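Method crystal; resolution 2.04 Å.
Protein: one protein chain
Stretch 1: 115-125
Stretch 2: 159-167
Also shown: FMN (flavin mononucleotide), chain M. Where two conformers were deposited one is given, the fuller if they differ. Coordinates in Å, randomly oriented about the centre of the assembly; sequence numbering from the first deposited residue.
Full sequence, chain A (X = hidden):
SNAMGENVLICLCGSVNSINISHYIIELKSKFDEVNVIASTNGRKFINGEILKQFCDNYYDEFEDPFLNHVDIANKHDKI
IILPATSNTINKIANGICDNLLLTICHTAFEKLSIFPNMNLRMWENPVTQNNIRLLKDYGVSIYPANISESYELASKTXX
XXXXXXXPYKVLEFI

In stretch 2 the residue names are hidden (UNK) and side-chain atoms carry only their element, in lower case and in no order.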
# COMPACT_ATOMS: atom_id res chain seq x y z
N ILE A 115 40.77 8.43 -1.73
CA ILE A 115 39.67 9.11 -2.40
C ILE A 115 40.07 9.36 -3.87
O ILE A 115 41.18 9.83 -4.14
CB ILE A 115 39.34 10.44 -1.67
CG1 ILE A 115 38.83 10.13 -0.25
CG2 ILE A 115 38.31 11.22 -2.46
CD1 ILE A 115 38.64 11.36 0.69
N PHE A 116 39.20 8.96 -4.80
CA PHE A 116 39.31 9.20 -6.23
C PHE A 116 38.22 10.17 -6.65
O PHE A 116 37.12 9.76 -7.00
CB PHE A 116 39.17 7.89 -6.97
CG PHE A 116 40.24 6.92 -6.65
CD1 PHE A 116 41.40 6.85 -7.41
CD2 PHE A 116 40.11 6.06 -5.57
CE1 PHE A 116 42.39 5.93 -7.10
CE2 PHE A 116 41.09 5.08 -5.28
CZ PHE A 116 42.23 5.03 -6.03
N PRO A 117 38.50 11.48 -6.57
CA PRO A 117 37.53 12.50 -6.84
C PRO A 117 36.96 12.47 -8.26
O PRO A 117 37.67 12.11 -9.25
CB PRO A 117 38.31 13.81 -6.67
CG PRO A 117 39.62 13.49 -6.07
CD PRO A 117 39.83 12.00 -6.17
N ASN A 118 35.70 12.88 -8.37
CA ASN A 118 34.96 12.76 -9.62
C ASN A 118 33.84 13.78 -9.66
O ASN A 118 32.86 13.65 -8.94
CB ASN A 118 34.43 11.34 -9.75
CG ASN A 118 33.97 11.00 -11.19
OD1 ASN A 118 34.68 10.31 -11.92
ND2 ASN A 118 32.77 11.49 -11.58
N MET A 119 34.02 14.85 -10.42
CA MET A 119 33.07 15.93 -10.32
C MET A 119 33.35 17.01 -11.33
O MET A 119 34.47 17.12 -11.83
CB MET A 119 33.13 16.50 -8.92
CG MET A 119 34.47 17.16 -8.59
SD MET A 119 34.61 17.70 -6.88
CE MET A 119 34.92 16.16 -6.11
N ASN A 120 32.34 17.79 -11.65
CA ASN A 120 32.53 18.95 -12.52
C ASN A 120 33.66 19.82 -12.00
O ASN A 120 33.80 20.00 -10.80
CB ASN A 120 31.26 19.79 -12.58
CG ASN A 120 31.35 20.87 -13.60
OD1 ASN A 120 31.65 22.01 -13.26
ND2 ASN A 120 31.12 20.52 -14.86
N LEU A 121 34.47 20.34 -12.90
CA LEU A 121 35.55 21.26 -12.50
C LEU A 121 35.11 22.40 -11.55
O LEU A 121 35.89 22.80 -10.69
CB LEU A 121 36.15 21.89 -13.74
CG LEU A 121 37.39 22.74 -13.53
CD1 LEU A 121 38.42 21.91 -12.82
CD2 LEU A 121 37.88 23.18 -14.91
N ARG A 122 33.89 22.92 -11.71
CA ARG A 122 33.42 24.04 -10.86
C ARG A 122 33.36 23.63 -9.42
O ARG A 122 33.58 24.44 -8.52
CB ARG A 122 32.00 24.49 -11.24
CG ARG A 122 31.92 25.07 -12.60
CD ARG A 122 30.50 25.09 -13.13
NE ARG A 122 30.51 25.97 -14.29
CZ ARG A 122 30.34 25.61 -15.56
NH1 ARG A 122 30.07 24.35 -15.90
NH2 ARG A 122 30.42 26.55 -16.51
N MET A 123 33.05 22.35 -9.21
CA MET A 123 32.92 21.86 -7.87
C MET A 123 34.30 21.54 -7.32
O MET A 123 34.55 21.75 -6.14
CB MET A 123 32.01 20.64 -7.86
CG MET A 123 30.63 20.85 -8.52
SD MET A 123 29.88 19.24 -8.86
CE MET A 123 28.96 19.01 -7.34
N TRP A 124 35.19 21.04 -8.18
CA TRP A 124 36.59 20.74 -7.82
C TRP A 124 37.29 22.02 -7.42
O TRP A 124 38.11 22.04 -6.50
CB TRP A 124 37.35 20.11 -9.01
CG TRP A 124 38.78 19.64 -8.70
CD1 TRP A 124 39.93 19.96 -9.40
CD2 TRP A 124 39.20 18.75 -7.66
NE1 TRP A 124 41.03 19.37 -8.83
CE2 TRP A 124 40.62 18.61 -7.76
CE3 TRP A 124 38.53 18.08 -6.62
CZ2 TRP A 124 41.37 17.82 -6.88
CZ3 TRP A 124 39.28 17.28 -5.74
CH2 TRP A 124 40.70 17.17 -5.87
N GLU A 125 36.98 23.09 -8.11
CA GLU A 125 37.69 24.33 -7.90
C GLU A 125 36.98 25.21 -6.92
O GLU A 125 37.46 26.28 -6.61
CB GLU A 125 37.96 24.99 -9.24
CG GLU A 125 38.86 24.12 -10.09
CD GLU A 125 39.56 24.90 -11.16
OE1 GLU A 125 40.80 24.76 -11.23
OE2 GLU A 125 38.89 25.65 -11.92
N UNK A 159 29.98 20.37 -23.95
CA UNK A 159 31.30 20.00 -23.46
C UNK A 159 31.44 20.41 -22.00
O UNK A 159 31.17 21.55 -21.65
c UNK A 159 33.23 18.41 -27.89
c UNK A 159 32.53 19.59 -27.96
c UNK A 159 32.70 19.86 -25.57
c UNK A 159 32.26 20.31 -26.80
c UNK A 159 33.40 18.67 -25.51
c UNK A 159 32.41 20.63 -24.31
c UNK A 159 33.67 17.94 -26.67
N UNK A 160 31.87 19.47 -21.18
CA UNK A 160 32.12 19.70 -19.74
C UNK A 160 33.54 19.34 -19.30
O UNK A 160 34.17 18.44 -19.85
c UNK A 160 28.71 18.75 -18.17
n UNK A 160 26.28 18.51 -17.52
c UNK A 160 27.26 19.31 -18.33
c UNK A 160 31.11 18.91 -18.90
c UNK A 160 29.66 19.37 -19.14
N UNK A 161 33.99 20.04 -18.27
CA UNK A 161 35.31 19.84 -17.68
C UNK A 161 35.09 19.12 -16.35
O UNK A 161 34.22 19.47 -15.58
c UNK A 161 37.03 23.33 -18.46
c UNK A 161 36.25 21.99 -18.73
c UNK A 161 36.01 21.20 -17.46
c UNK A 161 37.71 23.93 -19.71
n UNK A 161 36.97 25.11 -20.27
N UNK A 162 35.89 18.09 -16.10
CA UNK A 162 35.67 17.21 -14.97
C UNK A 162 37.01 16.81 -14.44
O UNK A 162 37.99 16.75 -15.22
c UNK A 162 33.53 16.08 -15.75
c UNK A 162 35.01 15.92 -15.47
o UNK A 162 33.11 15.96 -16.89
n UNK A 162 32.73 16.34 -14.69
N UNK A 163 37.08 16.58 -13.13
CA UNK A 163 38.04 15.66 -12.58
C UNK A 163 37.35 14.29 -12.57
O UNK A 163 36.20 14.18 -12.20
c UNK A 163 38.50 16.07 -11.17
c UNK A 163 39.73 15.37 -10.82
c UNK A 163 37.43 15.81 -10.11
N UNK A 164 38.05 13.25 -12.98
CA UNK A 164 37.43 11.94 -13.19
C UNK A 164 38.17 10.78 -12.50
O UNK A 164 39.36 10.86 -12.24
c UNK A 164 37.36 11.70 -14.72
c UNK A 164 36.95 10.31 -15.01
c UNK A 164 36.37 12.69 -15.36
N UNK A 165 37.44 9.72 -12.14
CA UNK A 165 38.07 8.50 -11.59
C UNK A 165 39.00 7.90 -12.66
O UNK A 165 38.70 7.95 -13.83
c UNK A 165 37.00 7.46 -11.13
N UNK A 166 40.14 7.35 -12.24
CA UNK A 166 41.08 6.89 -13.23
C UNK A 166 40.80 5.47 -13.64
O UNK A 166 39.95 4.80 -13.05
c UNK A 166 40.73 7.40 -10.89
c UNK A 166 42.42 6.98 -12.49
c UNK A 166 42.04 6.75 -11.03
N UNK A 167 41.54 5.02 -14.63
CA UNK A 167 41.32 3.66 -15.08
C UNK A 167 41.72 2.67 -13.98
O UNK A 167 42.56 2.97 -13.10
c UNK A 167 39.68 4.01 -17.38
c UNK A 167 41.99 3.38 -16.42
o UNK A 167 39.12 5.14 -17.36
c UNK A 167 41.21 3.98 -17.60
o UNK A 167 39.04 2.93 -17.26
N1 FMN M . 28.23 14.96 -7.92
C2 FMN M . 29.59 14.84 -7.90
O2 FMN M . 30.23 15.34 -6.99
N3 FMN M . 30.24 14.20 -8.91
C4 FMN M . 29.56 13.66 -9.96
O4 FMN M . 30.22 13.13 -10.81
C4A FMN M . 28.17 13.77 -10.02
N5 FMN M . 27.43 13.24 -11.05
C5A FMN M . 26.07 13.32 -11.03
C6 FMN M . 25.33 12.82 -12.09
C7 FMN M . 23.96 12.90 -12.07
C7M FMN M . 23.11 12.35 -13.18
C8 FMN M . 23.32 13.52 -10.98
C8M FMN M . 21.83 13.69 -10.92
C9 FMN M . 24.06 14.06 -9.94
C9A FMN M . 25.44 13.96 -9.95
N10 FMN M . 26.18 14.53 -8.92
C10 FMN M . 27.52 14.42 -8.96
C1' FMN M . 25.57 15.24 -7.73
C2' FMN M . 25.58 14.33 -6.50
O2' FMN M . 24.99 13.05 -6.82
C3' FMN M . 24.89 15.09 -5.42
O3' FMN M . 25.63 16.27 -5.05
C4' FMN M . 24.64 14.20 -4.20
O4' FMN M . 24.11 14.97 -3.13
C5' FMN M . 25.89 13.60 -3.65
O5' FMN M . 25.47 12.65 -2.69
P FMN M . 26.48 11.52 -2.13
O1P FMN M . 25.93 11.08 -0.81
O2P FMN M . 27.84 12.12 -1.99
O3P FMN M . 26.53 10.25 -2.87
O HOH W 1 39.88 10.54 -9.39
O HOH W 2 30.20 17.72 -15.16
O HOH W 3 31.98 21.81 -17.26

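Position 159 carries seven side-chain carbons, one linking a six-membered ring, with no heteroatom. That is a phenylalanine, and Phe 159 stays out of reach of stretch 1.

Position 160 has four carbons in an unbranched row ending in nitrogen, the pattern of lysine. Lys 160 makes little contact: its CB lies 4.3 Å from Asn 120 ND2.

Position 161 repeats the row of four carbons and a terminal nitrogen, so it too is lysine. The CD of Lys 161 lies 3.7 Å from Leu 121 CD2, while the end of the chain leads away. Its backbone O accepts from Leu 121 N at 2.8 Å, with an N-H...O angle of 174°.

At position 162 there are two carbons, the second bearing one oxygen and one nitrogen: a carboxamide one carbon from CA, hence asparagine. The CA-to-CB bond of Asn 162 points away, yet the amide returns, and ND2 gives a weak hydrogen bond to Met 119 O (3.4 Å, 164°). Water 2 accepts from both Asn 162 ND2 (2.9 Å) and Asn 120 ND2 (3.0 Å), linking the two amides.

Position 163 shows three carbons branching at CB, which identifies valine. Val 163 CG1 packs 3.6 Å from Met 119 CG and 4.1 Å from Pro 117 CB, and its CB lies over one face of the Trp 124 ring.

Position 164 has the same branched three-carbon group and is also valine. Val 164 points away overall; its CG1 is 3.8 Å from Asn 118 OD1.

Position 165 has a single carbon, as in alanine. The N of Ala 165 donates to Asn 118 OD1 at 2.8 Å and 157°.

Position 166 has three carbons closing a ring onto the backbone N, which defines proline. Pro 166 CD approaches Phe 116 CD1 at 3.6 Å, obliquely to the ring.

Position 167 has three carbons, the third carrying two oxygens: glutamate. Glu 167 does not contact stretch 1.

The contact rests on an antiparallel pair. Met 119 N donates to Val 163 O at 2.9 Å, and Val 163 N returns a bond to Met 119 O at 3.0 Å. Their side chains share one sheet face, so Val 163 adds apolar packing to this pairing. Beyond the bridge, the Asn 118 side chain extends the polar link to Ala 165, while its ND2 donates to FMN O4 (3.1 Å) and its backbone O accepts from FMN N3 (2.7 Å).

Stretch 2 159-167: FKKNVVAPE
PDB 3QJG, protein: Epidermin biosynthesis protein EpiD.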